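Local coordinates for protein maltose operon transcriptional repressor (Staphylococcus aureus subsp. aureus Mu50, PDB 3HCW) that probably represses transcription of the maltose operon as a LacI-type regulator, the C-terminal fragment here having the periplasmic-binding-protein-like fold expected to sense a sugar effector, at residues T241-K246 with I275-K280; Y76-D81 with G141-S146; M92-I97 with H106-I111; N178-L183 with S209-L214. One frame throughout, in Å; residues are numbered along the deposited sequence. Where two conformers were deposited one is given.

Contact 1: T241-K246 with I275-K280; sequences TCIDIK and IDTELK
Strands 241-244 and 272-280 pair antiparallel in the sheet of the periplasmic-binding-protein-like fold, the short segments 241-244 and 278-280 running 157° apart. Four backbone hydrogen bonds close the ladder. Cys242 and Lys280 exchange two as a hydrogen-bonded pair, with Lys280 N meeting Cys242 O at 2.8 Å, nearly along the C=O axis. Asp244 and Glu278 form the next; Asp244 N reaches Glu278 O at 2.7 Å from above the carbonyl plane, and the return bond lies on a lone pair of Asp244 O.

Apolar contacts occupy the face of Ile243 and Leu279, the non-hydrogen-bonded pair between them. Their side chains cross obliquely, CD1 of Ile243 4.0 Å from CD1 of Leu279, while CG2 of Ile243 rests on CB of Thr277. Helix 115-129 packs on this face through Ala118 and Leu122.

Asp244, Glu278 and Lys280 share the other face, and Lys246 reaches in from beyond the strand end. Chi2 bends in both lysines, and a chi4 bend in Lys280, bring Lys246 NZ to 3.7 Å from Lys280 NZ, a closeness probably tolerated because Asp244 and Glu278 complete a four-residue salt-bridge network. Lys246 NZ takes the anti lone pair of Glu278 OE1 at 2.9 Å. Asp244 OD1 accepts from Lys246 N in an Asx turn, whereas its OD2 is gripped twice: by Lys280 NZ on the anti lone pair and by Lys246 NZ, at 2.7 Å, from above the carboxylate plane.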
loop_
_atom_site.group_PDB
_atom_site.type_symbol
_atom_site.label_atom_id
_atom_site.label_comp_id
_atom_site.label_asym_id
_atom_site.label_seq_id
_atom_site.Cartn_x
_atom_site.Cartn_y
_atom_site.Cartn_z
ATOM N N THR A 241 -10.518 -9.527 -10.496
ATOM C CA THR A 241 -11.023 -8.737 -11.597
ATOM C C THR A 241 -11.356 -7.357 -11.048
ATOM O O THR A 241 -11.994 -7.223 -9.987
ATOM C CB THR A 241 -12.235 -9.413 -12.215
ATOM O OG1 THR A 241 -11.813 -10.626 -12.855
ATOM C CG2 THR A 241 -12.917 -8.530 -13.227
ATOM N N CYS A 242 -10.882 -6.338 -11.761
ATOM C CA CYS A 242 -11.084 -4.970 -11.317
ATOM C C CYS A 242 -10.957 -3.937 -12.408
ATOM O O CYS A 242 -10.443 -4.193 -13.505
ATOM C CB CYS A 242 -10.178 -4.603 -10.130
ATOM S SG CYS A 242 -8.544 -5.274 -10.207
ATOM N N ILE A 243 -11.509 -2.773 -12.096
ATOM C CA ILE A 243 -11.453 -1.621 -12.954
ATOM C C ILE A 243 -10.232 -0.800 -12.559
ATOM O O ILE A 243 -10.128 -0.331 -11.418
ATOM C CB ILE A 243 -12.724 -0.752 -12.800
ATOM C CG1 ILE A 243 -13.991 -1.546 -13.155
ATOM C CG2 ILE A 243 -12.608 0.501 -13.649
ATOM C CD1 ILE A 243 -14.124 -1.917 -14.656
ATOM N N ASP A 244 -9.310 -0.637 -13.507
ATOM C CA ASP A 244 -8.160 0.244 -13.337
ATOM C C ASP A 244 -8.600 1.711 -13.541
ATOM O O ASP A 244 -9.027 2.084 -14.617
ATOM C CB ASP A 244 -7.081 -0.163 -14.347
ATOM C CG ASP A 244 -5.808 0.649 -14.220
ATOM O OD1 ASP A 244 -5.682 1.469 -13.279
ATOM O OD2 ASP A 244 -4.914 0.448 -15.071
ATOM N N ILE A 245 -8.488 2.541 -12.513
ATOM C CA ILE A 245 -9.028 3.905 -12.604
ATOM C C ILE A 245 -7.938 4.965 -12.793
ATOM O O ILE A 245 -8.181 6.166 -12.616
ATOM C CB ILE A 245 -9.977 4.242 -11.423
ATOM C CG1 ILE A 245 -9.218 4.300 -10.095
ATOM C CG2 ILE A 245 -11.117 3.240 -11.356
ATOM C CD1 ILE A 245 -10.053 4.801 -8.934
ATOM N N LYS A 246 -6.748 4.488 -13.184
ATOM C CA LYS A 246 -5.579 5.303 -13.523
ATOM C C LYS A 246 -5.282 6.442 -12.523
ATOM O O LYS A 246 -5.316 7.623 -12.897
ATOM C CB LYS A 246 -5.728 5.868 -14.944
ATOM C CG LYS A 246 -6.356 4.920 -15.965
ATOM C CD LYS A 246 -5.359 3.885 -16.476
ATOM C CE LYS A 246 -6.070 2.843 -17.329
ATOM N NZ LYS A 246 -5.247 1.608 -17.491
ATOM N N ILE A 275 -10.812 10.906 -17.126
ATOM C CA ILE A 275 -9.777 9.900 -17.353
ATOM C C ILE A 275 -10.460 8.544 -17.569
ATOM O O ILE A 275 -11.259 8.106 -16.736
ATOM C CB ILE A 275 -8.749 9.869 -16.169
ATOM C CG1 ILE A 275 -7.706 10.967 -16.334
ATOM C CG2 ILE A 275 -8.007 8.538 -16.062
ATOM C CD1 ILE A 275 -8.013 12.202 -15.571
ATOM N N ASP A 276 -10.160 7.910 -18.702
ATOM C CA ASP A 276 -10.749 6.621 -19.082
ATOM C C ASP A 276 -10.267 5.511 -18.163
ATOM O O ASP A 276 -9.122 5.505 -17.742
ATOM C CB ASP A 276 -10.373 6.242 -20.525
ATOM C CG ASP A 276 -10.997 7.158 -21.575
ATOM O OD1 ASP A 276 -12.095 7.725 -21.349
ATOM O OD2 ASP A 276 -10.379 7.287 -22.655
ATOM N N THR A 277 -11.148 4.561 -17.881
ATOM C CA THR A 277 -10.808 3.428 -17.041
ATOM C C THR A 277 -10.661 2.155 -17.887
ATOM O O THR A 277 -10.949 2.153 -19.082
ATOM C CB THR A 277 -11.860 3.222 -15.951
ATOM O OG1 THR A 277 -13.095 2.847 -16.557
ATOM C CG2 THR A 277 -12.058 4.509 -15.111
ATOM N N GLU A 278 -10.205 1.077 -17.262
ATOM C CA GLU A 278 -9.976 -0.168 -17.978
ATOM C C GLU A 278 -10.243 -1.381 -17.092
ATOM O O GLU A 278 -9.647 -1.532 -16.025
ATOM C CB GLU A 278 -8.542 -0.199 -18.529
ATOM C CG GLU A 278 -8.132 -1.516 -19.148
ATOM C CD GLU A 278 -6.668 -1.541 -19.595
ATOM O OE1 GLU A 278 -5.900 -0.620 -19.233
ATOM O OE2 GLU A 278 -6.280 -2.496 -20.309
ATOM N N LEU A 279 -11.155 -2.230 -17.546
ATOM C CA LEU A 279 -11.384 -3.532 -16.948
ATOM C C LEU A 279 -10.165 -4.436 -17.144
ATOM O O LEU A 279 -9.653 -4.562 -18.255
ATOM C CB LEU A 279 -12.639 -4.179 -17.556
ATOM C CG LEU A 279 -12.990 -5.617 -17.134
ATOM C CD1 LEU A 279 -13.416 -5.671 -15.689
ATOM C CD2 LEU A 279 -14.067 -6.186 -18.024
ATOM N N LYS A 280 -9.698 -5.020 -16.041
ATOM C CA LYS A 280 -8.658 -6.049 -16.031
ATOM C C LYS A 280 -9.295 -7.338 -15.507
ATOM O O LYS A 280 -9.605 -7.436 -14.313
ATOM C CB LYS A 280 -7.492 -5.659 -15.104
ATOM C CG LYS A 280 -6.798 -4.324 -15.392
ATOM C CD LYS A 280 -5.601 -4.502 -16.325
ATOM C CE LYS A 280 -4.625 -3.332 -16.234
ATOM N NZ LYS A 280 -5.239 -2.036 -16.647
#

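Contact 2: Y76-D81 with G141-S146; sequences YSKEND and GNFEVS
Lys78 and Glu144 reach past each other where the loop after strand 71-74 meets the start of helix 144-159. Lys78 is stretched out, CG anti to the backbone N (chi1 -157°) and the chain extended beyond it, so that its methylenes run along the backbone of Asn142 and its tip comes over the ring of Phe143. CD lies 3.9 Å from CE1 of Phe143, and NZ sits 4.3 Å from the ring centroid, 20° off the normal, in a cation-pi contact displaced toward the rim. The ring makes a second cation-pi contact with Lys15.

Glu144 points its side chain at the loop from the first turn of the helix, its chain bent at chi2 (54°). Its OE1 stands 3.3 Å from CA of Lys78 and takes a weak, bent hydrogen bond from Glu79 N, also at 3.3 Å. Lys99 packs against Glu144 and accepts a hydrogen bond at its carbonyl from Ser77 OG.

In the bilobed periplasmic-binding-protein-like fold, this is a loop-to-helix contact across the interlobe region. With its polar part resting on the cation-pi contact and a single weak hydrogen bond, such a contact could probably adjust, consistent with lobes that shift in this fold.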
loop_
_atom_site.group_PDB
_atom_site.type_symbol
_atom_site.label_atom_id
_atom_site.label_comp_id
_atom_site.label_asym_id
_atom_site.label_seq_id
_atom_site.Cartn_x
_atom_site.Cartn_y
_atom_site.Cartn_z
ATOM N N TYR A 76 -11.010 14.709 -2.931
ATOM C CA TYR A 76 -12.306 14.046 -2.829
ATOM C C TYR A 76 -13.400 15.016 -3.272
ATOM O O TYR A 76 -13.167 16.217 -3.357
ATOM C CB TYR A 76 -12.559 13.565 -1.391
ATOM C CG TYR A 76 -12.715 14.692 -0.402
ATOM C CD1 TYR A 76 -11.608 15.222 0.259
ATOM C CD2 TYR A 76 -13.974 15.234 -0.128
ATOM C CE1 TYR A 76 -11.751 16.265 1.160
ATOM C CE2 TYR A 76 -14.124 16.273 0.759
ATOM C CZ TYR A 76 -13.012 16.780 1.400
ATOM O OH TYR A 76 -13.173 17.801 2.287
ATOM N N SER A 77 -14.592 14.488 -3.541
ATOM C CA SER A 77 -15.762 15.312 -3.844
ATOM C C SER A 77 -16.920 14.936 -2.922
ATOM O O SER A 77 -17.248 13.756 -2.766
ATOM C CB SER A 77 -16.172 15.135 -5.307
ATOM O OG SER A 77 -17.242 15.996 -5.652
ATOM N N LYS A 78 -17.524 15.941 -2.296
ATOM C CA LYS A 78 -18.712 15.725 -1.477
ATOM C C LYS A 78 -19.651 16.919 -1.581
ATOM O O LYS A 78 -19.202 18.068 -1.674
ATOM C CB LYS A 78 -18.341 15.433 -0.018
ATOM C CG LYS A 78 -19.418 14.673 0.758
ATOM C CD LYS A 78 -18.832 13.871 1.913
ATOM C CE LYS A 78 -19.931 13.202 2.724
ATOM N NZ LYS A 78 -19.392 12.277 3.761
ATOM N N GLU A 79 -20.953 16.631 -1.597
ATOM C CA GLU A 79 -21.985 17.663 -1.602
ATOM C C GLU A 79 -21.957 18.401 -0.268
ATOM O O GLU A 79 -21.857 17.768 0.793
ATOM C CB GLU A 79 -23.370 17.052 -1.842
ATOM C CG GLU A 79 -24.450 18.073 -2.221
ATOM C CD GLU A 79 -25.845 17.681 -1.748
ATOM O OE1 GLU A 79 -26.643 18.593 -1.435
ATOM O OE2 GLU A 79 -26.147 16.467 -1.684
ATOM N N ASN A 80 -22.041 19.733 -0.346
ATOM C CA ASN A 80 -21.919 20.645 0.803
ATOM C C ASN A 80 -20.645 20.404 1.610
ATOM O O ASN A 80 -20.692 20.242 2.833
ATOM C CB ASN A 80 -23.163 20.609 1.713
ATOM C CG ASN A 80 -24.459 20.775 0.943
ATOM O OD1 ASN A 80 -24.534 21.536 -0.024
ATOM N ND2 ASN A 80 -25.492 20.058 1.373
ATOM N N ASP A 81 -19.519 20.346 0.905
ATOM C CA ASP A 81 -18.212 20.227 1.536
ATOM C C ASP A 81 -17.844 21.611 2.075
ATOM O O ASP A 81 -17.717 22.565 1.300
ATOM C CB ASP A 81 -17.175 19.714 0.525
ATOM C CG ASP A 81 -15.817 19.426 1.154
ATOM O OD1 ASP A 81 -14.791 19.649 0.473
ATOM O OD2 ASP A 81 -15.766 18.969 2.315
ATOM N N GLY A 141 -20.462 7.136 4.525
ATOM C CA GLY A 141 -20.140 8.455 3.998
ATOM C C GLY A 141 -20.967 8.710 2.752
ATOM O O GLY A 141 -21.215 7.798 1.960
ATOM N N ASN A 142 -21.395 9.953 2.572
ATOM C CA ASN A 142 -22.187 10.321 1.400
ATOM C C ASN A 142 -21.295 10.706 0.212
ATOM O O ASN A 142 -21.483 11.761 -0.405
ATOM C CB ASN A 142 -23.176 11.445 1.751
ATOM C CG ASN A 142 -24.095 11.083 2.916
ATOM O OD1 ASN A 142 -24.489 9.927 3.083
ATOM N ND2 ASN A 142 -24.442 12.080 3.724
ATOM N N PHE A 143 -20.329 9.839 -0.099
ATOM C CA PHE A 143 -19.335 10.102 -1.138
ATOM C C PHE A 143 -19.903 9.891 -2.530
ATOM O O PHE A 143 -20.585 8.899 -2.786
ATOM C CB PHE A 143 -18.085 9.243 -0.931
ATOM C CG PHE A 143 -17.347 9.564 0.334
ATOM C CD1 PHE A 143 -16.774 10.826 0.520
ATOM C CD2 PHE A 143 -17.236 8.619 1.346
ATOM C CE1 PHE A 143 -16.099 11.135 1.695
ATOM C CE2 PHE A 143 -16.563 8.915 2.523
ATOM C CZ PHE A 143 -15.995 10.175 2.700
ATOM N N GLU A 144 -19.607 10.837 -3.417
ATOM C CA GLU A 144 -20.136 10.798 -4.771
ATOM C C GLU A 144 -19.621 9.612 -5.594
ATOM O O GLU A 144 -20.320 9.135 -6.468
ATOM C CB GLU A 144 -19.886 12.132 -5.483
ATOM C CG GLU A 144 -21.067 13.116 -5.424
ATOM C CD GLU A 144 -21.580 13.397 -4.007
ATOM O OE1 GLU A 144 -20.765 13.658 -3.096
ATOM O OE2 GLU A 144 -22.811 13.366 -3.809
ATOM N N VAL A 145 -18.417 9.127 -5.290
ATOM C CA VAL A 145 -17.843 7.963 -5.972
ATOM C C VAL A 145 -18.700 6.714 -5.679
ATOM O O VAL A 145 -19.036 5.935 -6.585
ATOM C CB VAL A 145 -16.313 7.780 -5.629
ATOM C CG1 VAL A 145 -16.034 8.085 -4.171
ATOM C CG2 VAL A 145 -15.813 6.378 -5.978
ATOM N N SER A 146 -19.084 6.581 -4.411
ATOM C CA SER A 146 -20.014 5.570 -3.944
ATOM C C SER A 146 -21.359 5.664 -4.670
ATOM O O SER A 146 -21.818 4.665 -5.231
ATOM C CB SER A 146 -20.176 5.673 -2.417
ATOM O OG SER A 146 -21.066 4.696 -1.914
#

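Contact 3: M92-I97 with H106-I111; sequences MPFIVI and HQFTHI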
loop_
_atom_site.group_PDB
_atom_site.type_symbol
_atom_site.label_atom_id
_atom_site.label_comp_id
_atom_site.label_asym_id
_atom_site.label_seq_id
_atom_site.Cartn_x
_atom_site.Cartn_y
_atom_site.Cartn_z
ATOM N N MET A 92 -9.340 31.185 -2.621
ATOM C CA MET A 92 -8.192 30.347 -2.963
ATOM C C MET A 92 -8.440 29.560 -4.250
ATOM O O MET A 92 -9.480 28.920 -4.381
ATOM C CB MET A 92 -7.860 29.387 -1.815
ATOM C CG MET A 92 -7.241 30.046 -0.580
ATOM S SD MET A 92 -5.743 31.003 -0.906
ATOM C CE MET A 92 -4.623 29.766 -1.586
ATOM N N PRO A 93 -7.489 29.616 -5.205
ATOM C CA PRO A 93 -7.566 28.806 -6.427
ATOM C C PRO A 93 -7.465 27.329 -6.077
ATOM O O PRO A 93 -6.669 26.966 -5.202
ATOM C CB PRO A 93 -6.321 29.235 -7.214
ATOM C CG PRO A 93 -5.946 30.562 -6.653
ATOM C CD PRO A 93 -6.278 30.457 -5.197
ATOM N N PHE A 94 -8.280 26.492 -6.723
ATOM C CA PHE A 94 -8.243 25.050 -6.460
ATOM C C PHE A 94 -8.681 24.139 -7.605
ATOM O O PHE A 94 -9.309 24.572 -8.565
ATOM C CB PHE A 94 -8.962 24.672 -5.146
ATOM C CG PHE A 94 -10.444 24.917 -5.146
ATOM C CD1 PHE A 94 -10.957 26.153 -4.764
ATOM C CD2 PHE A 94 -11.332 23.898 -5.468
ATOM C CE1 PHE A 94 -12.327 26.386 -4.735
ATOM C CE2 PHE A 94 -12.709 24.123 -5.442
ATOM C CZ PHE A 94 -13.205 25.369 -5.073
ATOM N N ILE A 95 -8.313 22.867 -7.472
ATOM C CA ILE A 95 -8.806 21.781 -8.311
ATOM C C ILE A 95 -9.545 20.814 -7.393
ATOM O O ILE A 95 -9.256 20.750 -6.198
ATOM C CB ILE A 95 -7.628 21.079 -9.085
ATOM C CG1 ILE A 95 -7.670 21.440 -10.559
ATOM C CG2 ILE A 95 -7.708 19.579 -9.039
ATOM C CD1 ILE A 95 -7.457 22.877 -10.836
ATOM N N VAL A 96 -10.522 20.093 -7.936
ATOM C CA VAL A 96 -11.156 19.010 -7.202
ATOM C C VAL A 96 -10.947 17.717 -7.963
ATOM O O VAL A 96 -11.203 17.642 -9.163
ATOM C CB VAL A 96 -12.666 19.255 -6.990
ATOM C CG1 VAL A 96 -13.301 18.111 -6.193
ATOM C CG2 VAL A 96 -12.904 20.586 -6.283
ATOM N N ILE A 97 -10.457 16.700 -7.276
ATOM C CA ILE A 97 -10.490 15.376 -7.842
ATOM C C ILE A 97 -11.807 14.718 -7.425
ATOM O O ILE A 97 -12.003 14.369 -6.253
ATOM C CB ILE A 97 -9.262 14.545 -7.467
ATOM C CG1 ILE A 97 -7.997 15.277 -7.925
ATOM C CG2 ILE A 97 -9.344 13.162 -8.105
ATOM C CD1 ILE A 97 -6.737 14.473 -7.779
ATOM N N HIS A 106 -19.302 24.814 -11.865
ATOM C CA HIS A 106 -18.992 25.256 -13.228
ATOM C C HIS A 106 -17.739 26.144 -13.298
ATOM O O HIS A 106 -17.036 26.162 -14.311
ATOM C CB HIS A 106 -20.189 26.010 -13.828
ATOM C CG HIS A 106 -21.349 25.130 -14.190
ATOM N ND1 HIS A 106 -21.240 24.081 -15.077
ATOM C CD2 HIS A 106 -22.646 25.160 -13.802
ATOM C CE1 HIS A 106 -22.415 23.492 -15.205
ATOM N NE2 HIS A 106 -23.285 24.126 -14.440
ATOM N N GLN A 107 -17.474 26.871 -12.211
ATOM C CA GLN A 107 -16.323 27.768 -12.112
ATOM C C GLN A 107 -15.008 27.032 -11.852
ATOM O O GLN A 107 -13.934 27.544 -12.172
ATOM C CB GLN A 107 -16.542 28.812 -11.002
ATOM C CG GLN A 107 -17.838 29.622 -11.103
ATOM C CD GLN A 107 -18.054 30.226 -12.482
ATOM O OE1 GLN A 107 -19.026 29.903 -13.166
ATOM N NE2 GLN A 107 -17.141 31.096 -12.901
ATOM N N PHE A 108 -15.099 25.837 -11.269
ATOM C CA PHE A 108 -13.927 25.133 -10.749
ATOM C C PHE A 108 -13.628 23.835 -11.486
ATOM O O PHE A 108 -14.504 22.986 -11.629
ATOM C CB PHE A 108 -14.093 24.897 -9.247
ATOM C CG PHE A 108 -14.397 26.156 -8.486
ATOM C CD1 PHE A 108 -13.396 27.102 -8.258
ATOM C CD2 PHE A 108 -15.690 26.421 -8.037
ATOM C CE1 PHE A 108 -13.675 28.287 -7.576
ATOM C CE2 PHE A 108 -15.985 27.604 -7.356
ATOM C CZ PHE A 108 -14.977 28.538 -7.120
ATOM N N THR A 109 -12.395 23.707 -11.966
ATOM C CA THR A 109 -11.962 22.511 -12.684
ATOM C C THR A 109 -12.047 21.257 -11.818
ATOM O O THR A 109 -11.558 21.240 -10.685
ATOM C CB THR A 109 -10.535 22.684 -13.254
ATOM O OG1 THR A 109 -10.562 23.710 -14.246
ATOM C CG2 THR A 109 -10.035 21.401 -13.918
ATOM N N HIS A 110 -12.705 20.231 -12.357
ATOM C CA HIS A 110 -12.773 18.919 -11.735
ATOM C C HIS A 110 -12.065 17.882 -12.602
ATOM O O HIS A 110 -12.099 17.950 -13.835
ATOM C CB HIS A 110 -14.224 18.499 -11.534
ATOM C CG HIS A 110 -14.906 19.181 -10.391
ATOM N ND1 HIS A 110 -15.334 18.505 -9.269
ATOM C CD2 HIS A 110 -15.253 20.475 -10.202
ATOM C CE1 HIS A 110 -15.914 19.354 -8.438
ATOM N NE2 HIS A 110 -15.877 20.556 -8.981
ATOM N N ILE A 111 -11.416 16.929 -11.943
ATOM C CA ILE A 111 -10.766 15.811 -12.618
ATOM C C ILE A 111 -11.350 14.524 -12.038
ATOM O O ILE A 111 -11.260 14.282 -10.845
ATOM C CB ILE A 111 -9.210 15.871 -12.480
ATOM C CG1 ILE A 111 -8.623 17.015 -13.323
ATOM C CG2 ILE A 111 -8.568 14.592 -12.957
ATOM C CD1 ILE A 111 -8.366 18.261 -12.563
#
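Strand 94-97 runs parallel to the start of strand 110-113, with Val96 opposite His110 and Ile97 opposite Ile111, and Val96 bonds through both its backbone groups: its N donates to Thr109 O at 3.2 Å, and its O accepts from Ile111 N at 2.9 Å, nearly along the C=O axis.

The rings of Phe94 and Phe108 form an offset stack, centroids 4.5 Å apart and planes 17° from parallel. Phe94 holds CG in the crowded position between its backbone N and carbonyl carbon (chi1 66°), and its CZ lies over the centre of the Phe108 ring, 3.6 Å from CD1 of Phe108. Gln107 CB touches the opposite face of that ring. Beside this stack, Val96 and His110 point the same way, and CB of Val96 makes a CH-pi contact over one face of the imidazole, 3.7 Å from its centroid. The rotation of the His110 ring is further fixed by hydrogen bonds from NE2 to Asp105 and, weakly, from ND1 to Gly98 O. On the face of Ile97 and Ile111, CD1 of Ile111 packs 3.8 Å from CG2 of Ile95.

Helices on both faces of the sheet enclose the pair: helix 82-89 covers the aromatic stack through Leu87 and Ile88, helix 247-263 covers Ile95 and Ile97, and strand 71-74 continues the parallel sheet beyond strand 94-97.

Contact 4: N178-L183 with S209-L214; sequences NYMQNL and SVLYEL
Met180 starts from helix 173-187 toward helix 201-213, its end turning away, and meets three branched side chains, two at CB and the third at CG and SD. Its CB lies 3.8 Å from CG1 of Val210 and equally far from CD1 of Leu214, so both residues close on the root of the side chain. The Met180 and Val210 side chains cross at about a right angle, which also brings CG1 of Val210 within 3.9 Å of CG of Met180. Met180 keeps CG anti to the carbonyl carbon (chi1 -66°); the bend at chi2 (-59°) sets SD 3.7 Å from CD1 of Leu211, the two side chains crossing obliquely, and chi3 then turns the terminal methyl.

The two helices lie in the C-terminal lobe of the periplasmic-binding-protein-like fold, an alpha/beta sandwich, and strand 194-198 connects them along the chain. Met180 also touches Ile137 of strand 133-139, so this helix-helix packing continues down onto the sheet.

Just past the end of helix 201-213, Leu214 points its side chain at the neighbouring helix, CD1 foremost, 4.0 Å from Gln181 N. Gln181, at the solvent side, adds its CG near CD2 of Leu214. Elsewhere on helix 201-213, Ser209 packs on Ile235 and Tyr212 on Pro238 of the second subunit.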
loop_
_atom_site.group_PDB
_atom_site.type_symbol
_atom_site.label_atom_id
_atom_site.label_comp_id
_atom_site.label_asym_id
_atom_site.label_seq_id
_atom_site.Cartn_x
_atom_site.Cartn_y
_atom_site.Cartn_z
ATOM N N ASN A 178 -20.551 -10.542 10.196
ATOM C CA ASN A 178 -21.982 -10.673 10.464
ATOM C C ASN A 178 -22.816 -10.600 9.186
ATOM O O ASN A 178 -23.745 -11.387 9.002
ATOM C CB ASN A 178 -22.446 -9.619 11.472
ATOM C CG ASN A 178 -23.951 -9.609 11.650
ATOM O OD1 ASN A 178 -24.521 -10.521 12.252
ATOM N ND2 ASN A 178 -24.607 -8.586 11.113
ATOM N N TYR A 179 -22.468 -9.658 8.307
ATOM C CA TYR A 179 -23.134 -9.523 7.014
ATOM C C TYR A 179 -22.945 -10.754 6.120
ATOM O O TYR A 179 -23.890 -11.179 5.468
ATOM C CB TYR A 179 -22.673 -8.260 6.275
ATOM C CG TYR A 179 -23.242 -6.971 6.814
ATOM C CD1 TYR A 179 -24.623 -6.782 6.931
ATOM C CD2 TYR A 179 -22.405 -5.929 7.192
ATOM C CE1 TYR A 179 -25.145 -5.594 7.432
ATOM C CE2 TYR A 179 -22.917 -4.734 7.684
ATOM C CZ TYR A 179 -24.283 -4.574 7.806
ATOM O OH TYR A 179 -24.782 -3.387 8.297
ATOM N N MET A 180 -21.739 -11.320 6.092
ATOM C CA MET A 180 -21.489 -12.497 5.261
ATOM C C MET A 180 -22.048 -13.774 5.879
ATOM O O MET A 180 -22.423 -14.680 5.147
ATOM C CB MET A 180 -19.998 -12.661 4.897
ATOM C CG MET A 180 -19.386 -11.568 3.986
ATOM S SD MET A 180 -20.176 -11.355 2.376
ATOM C CE MET A 180 -21.213 -9.918 2.671
ATOM N N GLN A 181 -22.110 -13.840 7.215
ATOM C CA GLN A 181 -22.795 -14.942 7.922
ATOM C C GLN A 181 -24.258 -15.062 7.515
ATOM O O GLN A 181 -24.744 -16.167 7.244
ATOM C CB GLN A 181 -22.705 -14.781 9.442
ATOM C CG GLN A 181 -21.477 -15.422 10.064
ATOM C CD GLN A 181 -21.251 -15.013 11.514
ATOM O OE1 GLN A 181 -21.966 -14.157 12.062
ATOM N NE2 GLN A 181 -20.249 -15.630 12.147
ATOM N N ASN A 182 -24.945 -13.919 7.458
ATOM C CA ASN A 182 -26.316 -13.833 6.945
ATOM C C ASN A 182 -26.533 -14.398 5.543
ATOM O O ASN A 182 -27.620 -14.890 5.238
ATOM C CB ASN A 182 -26.781 -12.382 6.953
ATOM C CG ASN A 182 -27.567 -12.035 8.185
ATOM O OD1 ASN A 182 -28.794 -12.015 8.152
ATOM N ND2 ASN A 182 -26.871 -11.774 9.288
ATOM N N LEU A 183 -25.503 -14.321 4.699
ATOM C CA LEU A 183 -25.615 -14.716 3.297
ATOM C C LEU A 183 -25.037 -16.095 3.047
ATOM O O LEU A 183 -25.191 -16.641 1.962
ATOM C CB LEU A 183 -24.898 -13.697 2.404
ATOM C CG LEU A 183 -25.504 -12.295 2.300
ATOM C CD1 LEU A 183 -24.577 -11.365 1.524
ATOM C CD2 LEU A 183 -26.893 -12.344 1.669
ATOM N N SER A 209 -11.054 -11.808 3.051
ATOM C CA SER A 209 -10.557 -12.391 4.291
ATOM C C SER A 209 -11.678 -13.080 5.055
ATOM O O SER A 209 -11.496 -14.192 5.558
ATOM C CB SER A 209 -9.906 -11.312 5.152
ATOM O OG SER A 209 -9.241 -11.890 6.264
ATOM N N VAL A 210 -12.841 -12.432 5.107
ATOM C CA VAL A 210 -14.007 -12.992 5.776
ATOM C C VAL A 210 -14.535 -14.189 4.971
ATOM O O VAL A 210 -14.853 -15.234 5.539
ATOM C CB VAL A 210 -15.082 -11.891 6.038
ATOM C CG1 VAL A 210 -16.444 -12.489 6.350
ATOM C CG2 VAL A 210 -14.623 -10.958 7.189
ATOM N N LEU A 211 -14.564 -14.043 3.646
ATOM C CA LEU A 211 -14.962 -15.129 2.732
ATOM C C LEU A 211 -14.055 -16.360 2.868
ATOM O O LEU A 211 -14.530 -17.491 2.782
ATOM C CB LEU A 211 -15.005 -14.632 1.273
ATOM C CG LEU A 211 -16.286 -14.127 0.606
ATOM C CD1 LEU A 211 -17.312 -13.512 1.562
ATOM C CD2 LEU A 211 -15.959 -13.167 -0.518
ATOM N N TYR A 212 -12.765 -16.132 3.109
ATOM C CA TYR A 212 -11.824 -17.216 3.398
ATOM C C TYR A 212 -12.208 -17.912 4.701
ATOM O O TYR A 212 -12.277 -19.154 4.760
ATOM C CB TYR A 212 -10.388 -16.684 3.483
ATOM C CG TYR A 212 -9.327 -17.762 3.478
ATOM C CD1 TYR A 212 -8.758 -18.197 2.280
ATOM C CD2 TYR A 212 -8.882 -18.349 4.670
ATOM C CE1 TYR A 212 -7.776 -19.191 2.262
ATOM C CE2 TYR A 212 -7.911 -19.356 4.658
ATOM C CZ TYR A 212 -7.355 -19.761 3.449
ATOM O OH TYR A 212 -6.382 -20.743 3.428
ATOM N N GLU A 213 -12.500 -17.105 5.724
ATOM C CA GLU A 213 -12.853 -17.608 7.051
ATOM C C GLU A 213 -14.102 -18.499 7.027
ATOM O O GLU A 213 -14.190 -19.457 7.780
ATOM C CB GLU A 213 -12.997 -16.453 8.052
ATOM C CG GLU A 213 -13.192 -16.886 9.509
ATOM C CD GLU A 213 -12.912 -15.783 10.527
ATOM O OE1 GLU A 213 -12.480 -16.116 11.652
ATOM O OE2 GLU A 213 -13.127 -14.591 10.216
ATOM N N LEU A 214 -15.037 -18.193 6.133
ATOM C CA LEU A 214 -16.300 -18.904 6.031
ATOM C C LEU A 214 -16.281 -20.011 4.996
ATOM O O LEU A 214 -17.306 -20.660 4.771
ATOM C CB LEU A 214 -17.424 -17.920 5.699
ATOM C CG LEU A 214 -17.771 -16.880 6.773
ATOM C CD1 LEU A 214 -18.865 -15.975 6.258
ATOM C CD2 LEU A 214 -18.208 -17.557 8.063
#

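Along the chain, contact 3 is nested inside the loop closed by contact 2; contact 4 follows and contact 1 comes last. Strands 110-113 and 272-280 are neighbours, so contacts 1 and 3 are joined through the sheet where the lobes meet, touching through Ile275 and Ile111 although their centres are 23 Å apart. Contact 2 lies about 15 Å from contact 3, centre to centre, and meets it where Tyr76 and Ser77 pack on Val96. Contacts 3 and 4 are the most distant, about 41 Å between centres. Contact 3 lies in the N-terminal lobe, contact 4 and the strand pair of contact 1 in the C-terminal lobe, and contact 2 joins the two, consistent with a sugar-sensing cleft between lobes.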